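Local coordinates for uncharacterized protein YhfS (Escherichia coli, PDB 4J8L), which is of unknown function but carries pyridoxal 5'-phosphate covalently on a lysine, and may have cysteine synthase activity, at residues A[155-160]-A[185-190]; A[174-179]-A[241-246]. One frame throughout, in Å; residues are numbered along the deposited sequence.

Contact 1: residues A[155-160]-A[185-190]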
loop_
_atom_site.group_PDB
_atom_site.type_symbol
_atom_site.label_atom_id
_atom_site.label_comp_id
_atom_site.label_asym_id
_atom_site.label_seq_id
_atom_site.Cartn_x
_atom_site.Cartn_y
_atom_site.Cartn_z
ATOM N N ASP A 155 -17.263 -4.102 -1.517
ATOM C CA ASP A 155 -18.270 -4.822 -2.290
ATOM C C ASP A 155 -17.706 -6.090 -2.919
ATOM O O ASP A 155 -18.386 -7.118 -2.987
ATOM C CB ASP A 155 -18.894 -3.915 -3.352
ATOM C CG ASP A 155 -19.670 -2.764 -2.741
ATOM O OD1 ASP A 155 -19.990 -2.833 -1.534
ATOM O OD2 ASP A 155 -19.958 -1.792 -3.464
ATOM N N VAL A 156 -16.460 -6.022 -3.373
ATOM C CA VAL A 156 -15.802 -7.207 -3.902
ATOM C C VAL A 156 -15.623 -8.227 -2.781
ATOM O O VAL A 156 -15.889 -9.422 -2.959
ATOM C CB VAL A 156 -14.439 -6.855 -4.522
ATOM C CG1 VAL A 156 -13.652 -8.116 -4.848
ATOM C CG2 VAL A 156 -14.636 -6.002 -5.772
ATOM N N LEU A 157 -15.187 -7.744 -1.618
ATOM C CA LEU A 157 -15.003 -8.603 -0.451
ATOM C C LEU A 157 -16.312 -9.233 0.023
ATOM O O LEU A 157 -16.338 -10.411 0.375
ATOM C CB LEU A 157 -14.331 -7.835 0.693
ATOM C CG LEU A 157 -12.899 -7.393 0.380
ATOM C CD1 LEU A 157 -12.369 -6.472 1.472
ATOM C CD2 LEU A 157 -11.983 -8.597 0.212
ATOM N N ALA A 158 -17.389 -8.450 0.025
ATOM C CA ALA A 158 -18.696 -8.952 0.429
ATOM C C ALA A 158 -19.151 -10.089 -0.480
ATOM O O ALA A 158 -19.686 -11.094 -0.013
ATOM C CB ALA A 158 -19.724 -7.829 0.435
ATOM N N THR A 159 -18.923 -9.929 -1.779
ATOM C CA THR A 159 -19.289 -10.956 -2.743
ATOM C C THR A 159 -18.536 -12.246 -2.455
ATOM O O THR A 159 -19.121 -13.334 -2.463
ATOM C CB THR A 159 -19.009 -10.506 -4.190
ATOM O OG1 THR A 159 -19.740 -9.306 -4.466
ATOM C CG2 THR A 159 -19.440 -11.586 -5.181
ATOM N N LEU A 160 -17.242 -12.112 -2.186
ATOM C CA LEU A 160 -16.387 -13.258 -1.919
ATOM C C LEU A 160 -16.792 -13.961 -0.635
ATOM O O LEU A 160 -16.845 -15.191 -0.581
ATOM C CB LEU A 160 -14.926 -12.817 -1.844
ATOM C CG LEU A 160 -14.319 -12.378 -3.177
ATOM C CD1 LEU A 160 -12.985 -11.671 -2.952
ATOM C CD2 LEU A 160 -14.146 -13.580 -4.095
ATOM N N CYS A 185 -13.117 -4.234 6.193
ATOM C CA CYS A 185 -14.316 -4.235 5.360
ATOM C C CYS A 185 -14.575 -5.564 4.643
ATOM O O CYS A 185 -15.128 -5.595 3.537
ATOM C CB CYS A 185 -14.302 -3.059 4.373
ATOM S SG CYS A 185 -12.944 -3.040 3.165
ATOM N N GLY A 186 -14.186 -6.664 5.279
ATOM C CA GLY A 186 -14.594 -7.970 4.796
ATOM C C GLY A 186 -13.531 -9.021 4.529
ATOM O O GLY A 186 -13.856 -10.202 4.403
ATOM N N ALA A 187 -12.272 -8.614 4.433
ATOM C CA ALA A 187 -11.195 -9.558 4.142
ATOM C C ALA A 187 -10.839 -10.407 5.357
ATOM O O ALA A 187 -10.964 -9.963 6.510
ATOM C CB ALA A 187 -9.947 -8.819 3.639
ATOM N N ASN A 188 -10.382 -11.624 5.104
ATOM C CA ASN A 188 -9.900 -12.467 6.187
ATOM C C ASN A 188 -8.565 -11.986 6.730
ATOM O O ASN A 188 -8.333 -12.065 7.923
ATOM C CB ASN A 188 -9.841 -13.926 5.762
ATOM C CG ASN A 188 -11.194 -14.442 5.376
ATOM O OD1 ASN A 188 -11.566 -14.412 4.206
ATOM N ND2 ASN A 188 -11.972 -14.859 6.369
ATOM N N VAL A 189 -7.697 -11.488 5.853
ATOM C CA VAL A 189 -6.484 -10.797 6.294
ATOM C C VAL A 189 -6.120 -9.669 5.348
ATOM O O VAL A 189 -6.304 -9.785 4.126
ATOM C CB VAL A 189 -5.242 -11.727 6.413
ATOM C CG1 VAL A 189 -5.313 -12.606 7.665
ATOM C CG2 VAL A 189 -5.060 -12.569 5.154
ATOM N N SER A 190 -5.623 -8.585 5.941
ATOM C CA SER A 190 -4.946 -7.503 5.231
ATOM C C SER A 190 -3.448 -7.740 5.250
ATOM O O SER A 190 -2.929 -8.385 6.158
ATOM C CB SER A 190 -5.216 -6.163 5.920
ATOM O OG SER A 190 -6.409 -5.552 5.464
HETATM O O HOH W 1 -14.172 -11.403 1.947
#
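In the alpha/beta part of this aminotransferase-like protein, Leu157 of helix 153-162 packs on the loop Cys185 to Ala187, which runs into strand 189-193 of the mixed sheet. The pair illustrates how one branched side chain can seat a loop on a helix without any direct hydrogen bond between them. Leu157 has CG anti to its carbonyl carbon (chi1 -65°), a turn that carries the two methyl branches out over the loop. Leu157 CD1 does most of the touching: it rests 3.6 Å from Cys185 O, and it also meets the thiol, at 3.9 Å from Cys185 SG. Leu157 CD1 also reaches Ala187 N at 3.7 Å, and Leu157 CD2 joins it there, 4.0 Å from Ala187 CB. Between Cys185 and Ala187 the backbone of Gly186 slides in close, its C atom 4.1 Å from Leu157 CB. A side chain there would not fit, since a beta carbon on Gly186 would come within 3.0 Å of Leu157 CB, and at phi 127° it would also run into the carbonyl oxygen of Cys185. With an alanine in place of Leu157 the thiol of Cys185 and the methyl of Ala187 would probably lose this apolar neighbour, opening a gap under the loop. The polar link is indirect: one water is hydrogen-bonded to both main-chain oxygens, 2.9 Å from Leu157 O and 2.8 Å from Gly186 O, and Gly186 O has a second partner in Arg161. Helix 153-162 is the connection of a beta-alpha-beta crossover between the neighbouring parallel strands 137-141 and 167-170; Leu157 also touches Val140, Ala167 and Thr169 of these strands, while Val156 and Thr159 turn to helix 123-133.

Contact 2: residues A[174-179]-A[241-246]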
loop_
_atom_site.group_PDB
_atom_site.type_symbol
_atom_site.label_atom_id
_atom_site.label_comp_id
_atom_site.label_asym_id
_atom_site.label_seq_id
_atom_site.Cartn_x
_atom_site.Cartn_y
_atom_site.Cartn_z
ATOM N N ALA A 174 -2.298 2.068 0.648
ATOM C CA ALA A 174 -3.626 2.497 1.068
ATOM C C ALA A 174 -3.747 2.653 2.586
ATOM O O ALA A 174 -4.623 3.370 3.072
ATOM C CB ALA A 174 -4.694 1.515 0.556
ATOM N N VAL A 175 -2.890 1.959 3.333
ATOM C CA VAL A 175 -3.022 1.922 4.789
ATOM C C VAL A 175 -2.830 3.307 5.386
ATOM O O VAL A 175 -1.896 4.022 5.006
ATOM C CB VAL A 175 -2.026 0.933 5.418
ATOM C CG1 VAL A 175 -2.155 0.931 6.947
ATOM C CG2 VAL A 175 -2.267 -0.470 4.872
HETATM N N MSE A 176 -3.730 3.682 6.300
HETATM C CA MSE A 176 -3.725 5.008 6.929
HETATM C C MSE A 176 -4.025 6.161 5.975
HETATM O O MSE A 176 -3.895 7.331 6.353
HETATM C CB MSE A 176 -2.408 5.291 7.670
HETATM C CG MSE A 176 -2.197 4.455 8.907
HETATM SE SE MSE A 176 -3.744 4.577 10.121
HETATM C CE MSE A 176 -2.823 4.284 11.825
ATOM N N LYS A 177 -4.435 5.838 4.755
ATOM C CA LYS A 177 -4.750 6.862 3.767
ATOM C C LYS A 177 -6.223 6.827 3.354
ATOM O O LYS A 177 -6.720 7.765 2.723
ATOM C CB LYS A 177 -3.865 6.685 2.536
ATOM C CG LYS A 177 -2.393 6.954 2.794
ATOM C CD LYS A 177 -1.742 7.384 1.491
ATOM C CE LYS A 177 -0.629 6.465 1.098
ATOM N NZ LYS A 177 -0.281 6.669 -0.335
ATOM N N VAL A 178 -6.899 5.731 3.691
ATOM C CA VAL A 178 -8.328 5.568 3.431
ATOM C C VAL A 178 -9.054 5.137 4.698
ATOM O O VAL A 178 -8.426 4.774 5.702
ATOM C CB VAL A 178 -8.610 4.530 2.318
ATOM C CG1 VAL A 178 -7.891 4.922 1.025
ATOM C CG2 VAL A 178 -8.188 3.133 2.757
ATOM N N ALA A 179 -10.379 5.174 4.659
ATOM C CA ALA A 179 -11.165 4.890 5.862
ATOM C C ALA A 179 -11.020 3.449 6.364
ATOM O O ALA A 179 -10.917 3.212 7.574
ATOM C CB ALA A 179 -12.632 5.224 5.628
ATOM N N PHE A 241 2.634 8.546 12.746
ATOM C CA PHE A 241 2.894 9.726 11.907
ATOM C C PHE A 241 2.155 9.626 10.553
ATOM O O PHE A 241 1.907 10.628 9.889
ATOM C CB PHE A 241 4.395 9.837 11.593
ATOM C CG PHE A 241 5.234 10.474 12.676
ATOM C CD1 PHE A 241 4.890 11.695 13.228
ATOM C CD2 PHE A 241 6.412 9.869 13.090
ATOM C CE1 PHE A 241 5.684 12.285 14.206
ATOM C CE2 PHE A 241 7.211 10.453 14.064
ATOM C CZ PHE A 241 6.837 11.662 14.626
ATOM N N ALA A 242 1.819 8.412 10.134
ATOM C CA ALA A 242 1.339 8.204 8.764
ATOM C C ALA A 242 0.047 8.937 8.357
ATOM O O ALA A 242 0.030 9.599 7.314
ATOM C CB ALA A 242 1.263 6.708 8.425
ATOM N N PRO A 243 -1.031 8.829 9.156
ATOM C CA PRO A 243 -2.277 9.375 8.610
ATOM C C PRO A 243 -2.254 10.887 8.406
ATOM O O PRO A 243 -2.621 11.342 7.321
ATOM C CB PRO A 243 -3.358 8.925 9.614
ATOM C CG PRO A 243 -2.628 8.507 10.840
ATOM C CD PRO A 243 -1.251 8.087 10.413
ATOM N N VAL A 244 -1.795 11.656 9.391
ATOM C CA VAL A 244 -1.818 13.104 9.231
ATOM C C VAL A 244 -0.858 13.568 8.131
ATOM O O VAL A 244 -1.207 14.444 7.334
ATOM C CB VAL A 244 -1.545 13.836 10.571
ATOM C CG1 VAL A 244 -1.263 15.313 10.343
ATOM C CG2 VAL A 244 -2.731 13.667 11.515
HETATM N N MSE A 245 0.333 12.976 8.068
HETATM C CA MSE A 245 1.298 13.413 7.056
HETATM C C MSE A 245 0.789 13.083 5.658
HETATM O O MSE A 245 0.985 13.856 4.721
HETATM C CB MSE A 245 2.687 12.843 7.323
HETATM C CG MSE A 245 3.176 13.187 8.746
HETATM SE SE MSE A 245 3.443 15.106 9.057
HETATM C CE MSE A 245 4.629 15.261 7.563
ATOM N N HIS A 246 0.083 11.970 5.520
ATOM C CA HIS A 246 -0.495 11.676 4.222
ATOM C C HIS A 246 -1.708 12.534 3.878
ATOM O O HIS A 246 -1.940 12.828 2.707
ATOM C CB HIS A 246 -0.756 10.173 4.065
ATOM C CG HIS A 246 0.482 9.411 3.733
ATOM N ND1 HIS A 246 1.074 9.477 2.488
ATOM C CD2 HIS A 246 1.284 8.626 4.492
ATOM C CE1 HIS A 246 2.168 8.737 2.486
ATOM N NE2 HIS A 246 2.315 8.205 3.689
HETATM O O HOH W 2 -4.352 10.021 5.641
#
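Met176 O is approached by two groups: a water 2.8 Å away, which donates to it, and the alpha carbon of Pro243, whose C-H makes a bent contact, 141° at the hydrogen, with Pro243 CA 3.4 Å from Met176 O. The same water donates to Pro243 O, so one ordered molecule joins loop 174-179 to the helix where no direct hydrogen bond is made. Next to this polar seam lies an apolar one. Met176, deposited as selenomethionine, runs side by side with the proline ring, its CG 4.0 Å from Pro243 CD and its SE 4.1 Å from Pro243 CG, and its CB meets Ala242 CB at 4.0 Å. The helix is kinked here: Pro243 has no N-H to give the turn before, and the N of Val244 makes no such bond either.

Lys177 takes the other half of the contact. Its methylene chain lies across the imidazole of His246, with CD 3.6 Å from His246 ND1 and CE over the ring face, 3.9 Å from its centroid and only 20° off the normal, a CH-pi contact. A bend at chi3 (-121°) brings CE there, offset toward the rim, while the ammonium beyond makes a salt bridge with Glu310. The ring of His246 also meets that of Phe198, nearly parallel to it; Phe198 lies two residues after Lys196, which carries the cofactor. The contact joins the loop between strands 167-170 and 189-193 to the long helix 229-261, with helix 11-28 alongside through Leu21 on Met176 and Ala14 on Pro243.

The two contacts make a useful comparison because both tie the chain between strands 167-170 and 189-193 to a helix, yet with different helices and different chemistry. Contact 1 is partly buried, about 16 Å from the centre of the chain to its own centre, and fixes the end of that connection to a crossover helix of the sheet by aliphatic packing. Contact 2 lies deeper, about 10 Å from the chain centre, and fixes its earlier part to helix 229-261 with a lysine on an imidazole added to the apolar core. In neither do the segments hydrogen-bond directly. The centres of contact 1 and contact 2 are about 20 Å apart.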